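Local structure of mannan endo-1,4-beta-mannosidase (Cryptopygus antarcticus, 4OOU) at residues Trp243-Thr247 and Asn289-Pro293; Asn256-Asp260 and Ile273-Tyr277; Leu117-Asn121 and Leu167-Leu173. The protein hydrolyses the beta-1,4-linked backbones of mannans at internal sites, releasing mainly mannobiose, mannotriose and mannotetraose. One frame throughout, in Å; residues are numbered along the deposited sequence.

Contact 1: Trp243-Thr247 and Asn289-Pro293; sequences WSELT and NQNAP
The E245 side chain reaches N289 by two turns: CG lies between the backbone N and the carbonyl carbon (chi1 69°), and the chain bends again at chi2, carrying the carboxylate to an asparagine whose CG lies beside its own backbone N. The two residues join loops of the (beta/alpha)8 barrel of this family 5 glycoside hydrolase. Segment 243-247, which holds the substrate-binding W243, follows strand 238-241; segment 289-293 comes after strand 277-281, with N289 close to H284, which also binds substrate. N289 ND2 donates to E245 OE2 at 2.8 Å with an angle of 154°. The acceptor lies almost in the amide plane, whereas the amide reaches OE2 on its syn side and somewhat out of the carboxylate plane; the two flat groups are 72° apart.

OE2 has a second donor, a water 2.6 Å away that in turn accepts from the backbone N of N291 at 2.8 Å. Because N289 and N291 belong to one type I turn, the single oxygen grips that turn both directly and through water. The other oxygen, OE1, receives a weak bond from S244 OG, which helps fix the rotation of this buried carboxylate, and faces the methyl of A292. E245 CG passes 3.6 Å from the carbonyl O of N291, an oxygen that accepts a hydrogen bond from Y301 OH. The ring of P293 closes the contact, its CD 3.8 Å from E245 OE1.

Contact 2: Asn256-Asp260 and Ile273-Tyr277; sequences NHYKD and IINFY
D260 and I273 mark the closest approach of the two backbones, with their CA atoms 5.6 Å apart; from there the chains splay, until the CA atoms of N256 and Y277 are separated by 9.6 Å. The two segments flank helix 260-267 in the beta-alpha-beta connection from strand 238-241 to strand 277-281 of the TIM barrel. N256 forms an Asx turn, its OD1 accepting from the backbone N of Y258 at 3.1 Å, with the donor above the carbonyl plane.

The same amide turns ND2 toward the Y277 hydroxyl, a weak hydrogen bond of 3.4 Å to OH. Amide and ring planes stand 68° apart, and the hydroxyl has a stronger partner in D305. Y258 CB lies 3.8 Å from I274 CD1, while CG, anti to the carbonyl carbon, sends the ring off beside helix 215-232, where OH bonds to E183. I274 extends CG1 and CD1 from the position between its backbone N and carbonyl carbon (chi1 54°), and both carbons also lie against the carbonyl O of Y258. At the narrow end D260 crosses I273, and its carboxylate bridges to K306, which also binds the carbonyl O of I274. The I273 methyl CG2 rests 3.6 Å from D260 CG.

Contact 3: Leu117-Asn121 and Leu167-Leu173; sequences LDYAN and LKSKPSL
K170 reaches along the flank of helix 109-122, passing L117 and D118 on its way. Its CB points at the helix; CG comes 4.3 Å from L117 CB and also nears the carboxylate of D118, and CD continues beside that same acid. A bend at chi2 (127°) sets this course, and a second at chi4 turns the ammonium group aside. The spacing about CE is uncertain, since D118 OD1 is modelled too close to it. NZ then forms a long salt bridge of 3.7 Å to D118 OD1, its length as uncertain as that oxygen's place, and finds firmer partners in S114 OG, one turn earlier on the helix, and in H384 of the C-terminal histidine tag. With an alanine at K170, D118 would probably be left without its cationic neighbour and the S114 hydroxyl would lose its bond to the ammonium group.

The contact lies where segment 167-173 leaves helix 149-167 through two consecutive type I turns, L167 to K170 and K170 to L173, and enters strand 173-177 of the barrel. Deeper in, L117 spreads its two methyls between the ends of these turns: CD1 lies 4.0 Å from L167 CD2, and CD2 is equally far from L173 CB. L117 also touches L127 of strand 126-133. S172 sits closest to the helix backbone, its OG 2.9 Å from N121 N and bonded to the carbonyl O of V125, while A120 CB packs 3.5 Å from the same OG. N121 N donates to L117 O at 3.0 Å, the regular helical bond. The chemistry is thus layered: leucines carry the buried packing, a serine hydroxyl meets main-chain atoms near the end of the helix, and the opposite charges stay at the outer margin, where solvent would probably weaken their attraction.

Contacts 1 and 2 share the stretch of chain after strand 238-241 and meet through T247, whose carbonyl O lies 3.0 Å from H257 N, a probable hydrogen bond. Contact 1, largely buried near the substrate-binding residues, is polar, built on a carboxylate and a water. Contact 2 is only partly buried; it spans a barrel helix and mixes aliphatic packing with one weak polar bond. Contact 3 is on the other side of the chain's centre from contact 1, about 32 Å between centres, away from the annotated sites. It too is mostly buried, but L117 and S172 contribute most to it, with charge kept to its exposed margin.

Contact 1: Trp243-Thr247 and Asn289-Pro293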
loop_
_atom_site.group_PDB
_atom_site.type_symbol
_atom_site.label_atom_id
_atom_site.label_comp_id
_atom_site.label_asym_id
_atom_site.label_seq_id
_atom_site.Cartn_x
_atom_site.Cartn_y
_atom_site.Cartn_z
ATOM N N TRP A 243 6.907 -3.484 6.689
ATOM C CA TRP A 243 6.393 -4.468 7.648
ATOM C C TRP A 243 6.291 -3.945 9.066
ATOM O O TRP A 243 5.528 -4.482 9.833
ATOM C CB TRP A 243 7.190 -5.774 7.567
ATOM C CG TRP A 243 7.985 -6.243 8.714
ATOM C CD1 TRP A 243 7.684 -7.310 9.543
ATOM C CD2 TRP A 243 9.296 -5.812 9.080
ATOM N NE1 TRP A 243 8.728 -7.530 10.426
ATOM C CE2 TRP A 243 9.727 -6.633 10.160
ATOM C CE3 TRP A 243 10.150 -4.814 8.611
ATOM C CZ2 TRP A 243 10.955 -6.468 10.777
ATOM C CZ3 TRP A 243 11.380 -4.644 9.241
ATOM C CH2 TRP A 243 11.766 -5.473 10.320
ATOM N N SER A 244 7.009 -2.859 9.368
ATOM C CA SER A 244 7.192 -2.350 10.733
ATOM C C SER A 244 7.580 -0.898 10.681
ATOM O O SER A 244 8.081 -0.431 9.668
ATOM C CB SER A 244 8.381 -3.062 11.355
ATOM O OG SER A 244 8.452 -2.792 12.719
ATOM N N GLU A 245 7.403 -0.205 11.799
ATOM C CA GLU A 245 7.934 1.159 12.001
ATOM C C GLU A 245 9.445 1.319 11.704
ATOM O O GLU A 245 9.864 2.387 11.217
ATOM C CB GLU A 245 7.629 1.601 13.441
ATOM C CG GLU A 245 8.407 0.859 14.540
ATOM C CD GLU A 245 7.787 -0.438 15.035
ATOM O OE1 GLU A 245 6.689 -0.865 14.595
ATOM O OE2 GLU A 245 8.441 -1.059 15.905
ATOM N N LEU A 246 10.217 0.240 11.971
ATOM C CA LEU A 246 11.708 0.195 11.963
ATOM C C LEU A 246 12.447 0.773 10.767
ATOM O O LEU A 246 13.671 1.048 10.821
ATOM C CB LEU A 246 12.174 -1.260 12.076
ATOM C CG LEU A 246 12.348 -1.960 13.436
ATOM C CD1 LEU A 246 11.858 -1.199 14.655
ATOM C CD2 LEU A 246 11.683 -3.327 13.399
ATOM N N THR A 247 11.709 0.945 9.685
ATOM C CA THR A 247 12.314 1.216 8.419
ATOM C C THR A 247 11.688 2.435 7.755
ATOM O O THR A 247 12.013 2.771 6.613
ATOM C CB THR A 247 12.234 -0.072 7.599
ATOM O OG1 THR A 247 13.176 -0.028 6.546
ATOM C CG2 THR A 247 10.908 -0.265 7.039
ATOM N N ASN A 289 5.870 -3.728 19.586
ATOM C CA ASN A 289 7.216 -3.133 19.608
ATOM C C ASN A 289 7.269 -1.828 20.453
ATOM O O ASN A 289 6.267 -1.169 20.644
ATOM C CB ASN A 289 7.698 -2.841 18.181
ATOM C CG ASN A 289 7.916 -4.093 17.345
ATOM O OD1 ASN A 289 7.858 -5.240 17.822
ATOM N ND2 ASN A 289 8.179 -3.869 16.077
ATOM N N GLN A 290 8.447 -1.483 20.965
ATOM C CA GLN A 290 8.632 -0.309 21.829
ATOM C C GLN A 290 7.978 0.975 21.302
ATOM O O GLN A 290 7.212 1.653 22.004
ATOM C CB GLN A 290 10.137 -0.026 22.007
ATOM C CG GLN A 290 10.633 -0.214 23.416
ATOM C CD GLN A 290 9.808 0.609 24.378
ATOM O OE1 GLN A 290 9.896 1.838 24.368
ATOM N NE2 GLN A 290 8.958 -0.056 25.177
ATOM N N ASN A 291 8.314 1.308 20.063
ATOM C CA ASN A 291 7.900 2.569 19.481
ATOM C C ASN A 291 7.060 2.302 18.245
ATOM O O ASN A 291 7.177 2.989 17.234
ATOM C CB ASN A 291 9.129 3.410 19.171
ATOM C CG ASN A 291 10.073 3.507 20.363
ATOM O OD1 ASN A 291 9.658 3.890 21.468
ATOM N ND2 ASN A 291 11.351 3.148 20.150
ATOM N N ALA A 292 6.207 1.288 18.358
ATOM C CA ALA A 292 5.271 0.934 17.320
ATOM C C ALA A 292 4.135 1.944 17.324
ATOM O O ALA A 292 3.972 2.711 18.270
ATOM C CB ALA A 292 4.765 -0.491 17.507
ATOM N N PRO A 293 3.381 2.000 16.246
ATOM C CA PRO A 293 2.455 3.118 16.054
ATOM C C PRO A 293 1.386 3.353 17.128
ATOM O O PRO A 293 1.093 4.520 17.431
ATOM C CB PRO A 293 1.785 2.774 14.723
ATOM C CG PRO A 293 2.869 2.132 13.979
ATOM C CD PRO A 293 3.621 1.291 14.991
HETATM O O HOH W 1 9.594 0.007 17.985
#

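Contact 2: Asn256-Asp260 and Ile273-Tyr277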
loop_
_atom_site.group_PDB
_atom_site.type_symbol
_atom_site.label_atom_id
_atom_site.label_comp_id
_atom_site.label_asym_id
_atom_site.label_seq_id
_atom_site.Cartn_x
_atom_site.Cartn_y
_atom_site.Cartn_z
ATOM N N ASN A 256 14.819 5.625 8.195
ATOM C CA ASN A 256 13.799 5.772 7.154
ATOM C C ASN A 256 14.465 5.461 5.818
ATOM O O ASN A 256 15.125 6.319 5.239
ATOM C CB ASN A 256 13.231 7.203 7.159
ATOM C CG ASN A 256 12.139 7.432 6.112
ATOM O OD1 ASN A 256 11.799 6.555 5.295
ATOM N ND2 ASN A 256 11.584 8.642 6.128
ATOM N N HIS A 257 14.276 4.241 5.320
ATOM C CA HIS A 257 14.928 3.832 4.090
ATOM C C HIS A 257 14.271 4.302 2.819
ATOM O O HIS A 257 14.811 4.034 1.759
ATOM C CB HIS A 257 15.049 2.311 4.012
ATOM C CG HIS A 257 16.168 1.770 4.820
ATOM N ND1 HIS A 257 16.012 1.374 6.130
ATOM C CD2 HIS A 257 17.469 1.574 4.516
ATOM C CE1 HIS A 257 17.171 0.942 6.597
ATOM N NE2 HIS A 257 18.076 1.058 5.638
ATOM N N TYR A 258 13.135 4.997 2.907
ATOM C CA TYR A 258 12.338 5.322 1.719
ATOM C C TYR A 258 12.083 6.825 1.525
ATOM O O TYR A 258 11.244 7.218 0.702
ATOM C CB TYR A 258 11.028 4.527 1.739
ATOM C CG TYR A 258 11.223 3.014 1.920
ATOM C CD1 TYR A 258 11.304 2.457 3.169
ATOM C CD2 TYR A 258 11.310 2.161 0.841
ATOM C CE1 TYR A 258 11.461 1.101 3.344
ATOM C CE2 TYR A 258 11.473 0.804 1.007
ATOM C CZ TYR A 258 11.549 0.274 2.271
ATOM O OH TYR A 258 11.721 -1.089 2.481
ATOM N N LYS A 259 12.824 7.661 2.254
ATOM C CA LYS A 259 12.793 9.119 2.023
ATOM C C LYS A 259 13.246 9.489 0.620
ATOM O O LYS A 259 14.069 8.803 0.032
ATOM C CB LYS A 259 13.604 9.922 3.083
ATOM C CG LYS A 259 15.005 9.449 3.513
ATOM C CD LYS A 259 15.379 10.183 4.813
ATOM C CE LYS A 259 16.830 10.007 5.270
ATOM N NZ LYS A 259 17.080 8.842 6.176
ATOM N N ASP A 260 12.683 10.562 0.081
ATOM C CA ASP A 260 13.106 11.071 -1.232
ATOM C C ASP A 260 14.615 10.849 -1.490
ATOM O O ASP A 260 14.960 10.090 -2.400
ATOM C CB ASP A 260 12.763 12.558 -1.385
ATOM C CG ASP A 260 11.256 12.828 -1.464
ATOM O OD1 ASP A 260 10.410 12.055 -0.917
ATOM O OD2 ASP A 260 10.919 13.862 -2.078
ATOM N N ILE A 273 9.441 9.010 -6.318
ATOM C CA ILE A 273 9.277 9.146 -4.870
ATOM C C ILE A 273 8.005 8.483 -4.362
ATOM O O ILE A 273 7.152 8.085 -5.144
ATOM C CB ILE A 273 9.354 10.602 -4.384
ATOM C CG1 ILE A 273 8.260 11.499 -4.999
ATOM C CG2 ILE A 273 10.742 11.147 -4.651
ATOM C CD1 ILE A 273 8.076 12.853 -4.307
ATOM N N ILE A 274 7.928 8.278 -3.056
ATOM C CA ILE A 274 6.644 7.952 -2.474
ATOM C C ILE A 274 6.047 9.246 -1.990
ATOM O O ILE A 274 6.756 10.152 -1.626
ATOM C CB ILE A 274 6.678 6.883 -1.375
ATOM C CG1 ILE A 274 7.639 7.204 -0.252
ATOM C CG2 ILE A 274 7.054 5.552 -1.965
ATOM C CD1 ILE A 274 7.673 6.090 0.791
ATOM N N ASN A 275 4.731 9.330 -2.034
ATOM C CA ASN A 275 4.018 10.524 -1.639
ATOM C C ASN A 275 3.500 10.454 -0.221
ATOM O O ASN A 275 3.190 11.503 0.352
ATOM C CB ASN A 275 2.896 10.737 -2.620
ATOM C CG ASN A 275 3.426 10.848 -4.016
ATOM O OD1 ASN A 275 3.209 9.983 -4.875
ATOM N ND2 ASN A 275 4.211 11.896 -4.234
ATOM N N PHE A 276 3.413 9.230 0.317
ATOM C CA PHE A 276 3.017 8.957 1.684
ATOM C C PHE A 276 3.685 7.689 2.225
ATOM O O PHE A 276 3.835 6.688 1.524
ATOM C CB PHE A 276 1.481 8.949 1.862
ATOM C CG PHE A 276 0.734 7.754 1.282
ATOM C CD1 PHE A 276 0.643 6.553 1.968
ATOM C CD2 PHE A 276 0.014 7.875 0.108
ATOM C CE1 PHE A 276 -0.077 5.476 1.454
ATOM C CE2 PHE A 276 -0.711 6.807 -0.406
ATOM C CZ PHE A 276 -0.753 5.605 0.275
ATOM N N TYR A 277 4.131 7.765 3.476
ATOM C CA TYR A 277 4.715 6.635 4.171
ATOM C C TYR A 277 3.611 5.709 4.665
ATOM O O TYR A 277 2.413 6.045 4.665
ATOM C CB TYR A 277 5.513 7.140 5.353
ATOM C CG TYR A 277 6.661 8.074 4.988
ATOM C CD1 TYR A 277 7.838 7.598 4.410
ATOM C CD2 TYR A 277 6.597 9.423 5.290
ATOM C CE1 TYR A 277 8.885 8.459 4.102
ATOM C CE2 TYR A 277 7.649 10.279 5.001
ATOM C CZ TYR A 277 8.780 9.799 4.398
ATOM O OH TYR A 277 9.795 10.695 4.128
#

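Contact 3: Leu117-Asn121 and Leu167-Leu173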
loop_
_atom_site.group_PDB
_atom_site.type_symbol
_atom_site.label_atom_id
_atom_site.label_comp_id
_atom_site.label_asym_id
_atom_site.label_seq_id
_atom_site.Cartn_x
_atom_site.Cartn_y
_atom_site.Cartn_z
ATOM N N LEU A 117 -12.830 -0.340 -10.011
ATOM C CA LEU A 117 -12.667 1.045 -9.629
ATOM C C LEU A 117 -13.971 1.853 -9.821
ATOM O O LEU A 117 -14.324 2.695 -8.975
ATOM C CB LEU A 117 -11.494 1.667 -10.378
ATOM C CG LEU A 117 -10.139 1.199 -9.848
ATOM C CD1 LEU A 117 -8.972 1.443 -10.798
ATOM C CD2 LEU A 117 -9.841 1.904 -8.540
ATOM N N ASP A 118 -14.680 1.577 -10.916
ATOM C CA ASP A 118 -15.965 2.223 -11.202
ATOM C C ASP A 118 -16.992 1.863 -10.112
ATOM O O ASP A 118 -17.862 2.671 -9.778
ATOM C CB ASP A 118 -16.519 1.781 -12.591
ATOM C CG ASP A 118 -15.699 2.309 -13.782
ATOM O OD1 ASP A 118 -14.730 3.051 -13.590
ATOM O OD2 ASP A 118 -16.033 1.986 -14.933
ATOM N N TYR A 119 -16.908 0.634 -9.587
ATOM C CA TYR A 119 -17.922 0.153 -8.663
ATOM C C TYR A 119 -17.656 0.814 -7.339
ATOM O O TYR A 119 -18.575 1.268 -6.655
ATOM C CB TYR A 119 -17.889 -1.372 -8.498
ATOM C CG TYR A 119 -19.001 -1.837 -7.622
ATOM C CD1 TYR A 119 -20.246 -2.109 -8.138
ATOM C CD2 TYR A 119 -18.826 -1.957 -6.249
ATOM C CE1 TYR A 119 -21.288 -2.530 -7.320
ATOM C CE2 TYR A 119 -19.856 -2.361 -5.416
ATOM C CZ TYR A 119 -21.090 -2.651 -5.954
ATOM O OH TYR A 119 -22.130 -3.054 -5.139
ATOM N N ALA A 120 -16.374 0.876 -7.008
ATOM C CA ALA A 120 -15.908 1.410 -5.750
ATOM C C ALA A 120 -16.288 2.875 -5.610
ATOM O O ALA A 120 -16.716 3.328 -4.543
ATOM C CB ALA A 120 -14.385 1.272 -5.686
ATOM N N ASN A 121 -16.060 3.609 -6.693
ATOM C CA ASN A 121 -16.499 4.982 -6.834
ATOM C C ASN A 121 -17.953 5.139 -6.466
ATOM O O ASN A 121 -18.285 6.038 -5.733
ATOM C CB ASN A 121 -16.277 5.472 -8.269
ATOM C CG ASN A 121 -16.568 6.945 -8.430
ATOM O OD1 ASN A 121 -15.687 7.747 -8.761
ATOM N ND2 ASN A 121 -17.797 7.315 -8.153
ATOM N N LEU A 167 -6.077 4.030 -16.041
ATOM C CA LEU A 167 -6.770 4.127 -14.759
ATOM C C LEU A 167 -6.659 5.489 -14.040
ATOM O O LEU A 167 -7.280 5.698 -12.972
ATOM C CB LEU A 167 -6.268 3.018 -13.837
ATOM C CG LEU A 167 -6.378 1.562 -14.298
ATOM C CD1 LEU A 167 -5.760 0.710 -13.190
ATOM C CD2 LEU A 167 -7.793 1.108 -14.617
ATOM N N LYS A 168 -5.890 6.405 -14.625
ATOM C CA LYS A 168 -5.558 7.670 -13.984
ATOM C C LYS A 168 -6.670 8.718 -14.020
ATOM O O LYS A 168 -6.530 9.788 -13.474
ATOM C CB LYS A 168 -4.330 8.262 -14.654
ATOM C CG LYS A 168 -4.565 8.629 -16.100
ATOM C CD LYS A 168 -3.423 9.483 -16.609
ATOM C CE LYS A 168 -3.700 9.983 -18.021
ATOM N NZ LYS A 168 -2.410 10.313 -18.675
ATOM N N SER A 169 -7.760 8.446 -14.699
ATOM C CA SER A 169 -8.862 9.386 -14.716
ATOM C C SER A 169 -9.912 8.917 -13.720
ATOM O O SER A 169 -11.025 9.431 -13.694
ATOM C CB SER A 169 -9.458 9.458 -16.119
ATOM O OG SER A 169 -9.755 8.150 -16.587
ATOM N N LYS A 170 -9.541 7.947 -12.890
ATOM C CA LYS A 170 -10.488 7.270 -12.011
ATOM C C LYS A 170 -10.321 7.741 -10.560
ATOM O O LYS A 170 -9.367 7.371 -9.858
ATOM C CB LYS A 170 -10.356 5.744 -12.186
ATOM C CG LYS A 170 -11.538 5.143 -12.922
ATOM C CD LYS A 170 -11.148 4.310 -14.116
ATOM C CE LYS A 170 -12.409 3.822 -14.817
ATOM N NZ LYS A 170 -12.288 3.703 -16.290
ATOM N N PRO A 171 -11.232 8.613 -10.113
ATOM C CA PRO A 171 -10.997 9.286 -8.830
ATOM C C PRO A 171 -10.974 8.325 -7.649
ATOM O O PRO A 171 -10.351 8.610 -6.623
ATOM C CB PRO A 171 -12.191 10.244 -8.724
ATOM C CG PRO A 171 -12.616 10.468 -10.136
ATOM C CD PRO A 171 -12.453 9.123 -10.771
ATOM N N SER A 172 -11.658 7.201 -7.845
ATOM C CA SER A 172 -11.671 6.085 -6.941
ATOM C C SER A 172 -10.275 5.488 -6.646
ATOM O O SER A 172 -10.100 4.805 -5.626
ATOM C CB SER A 172 -12.565 5.003 -7.518
ATOM O OG SER A 172 -13.348 4.504 -6.462
ATOM N N LEU A 173 -9.313 5.721 -7.541
ATOM C CA LEU A 173 -7.958 5.203 -7.371
ATOM C C LEU A 173 -7.163 6.172 -6.545
ATOM O O LEU A 173 -6.625 7.154 -7.055
ATOM C CB LEU A 173 -7.270 4.976 -8.715
ATOM C CG LEU A 173 -5.871 4.331 -8.764
ATOM C CD1 LEU A 173 -5.755 3.132 -7.853
ATOM C CD2 LEU A 173 -5.563 3.899 -10.175
#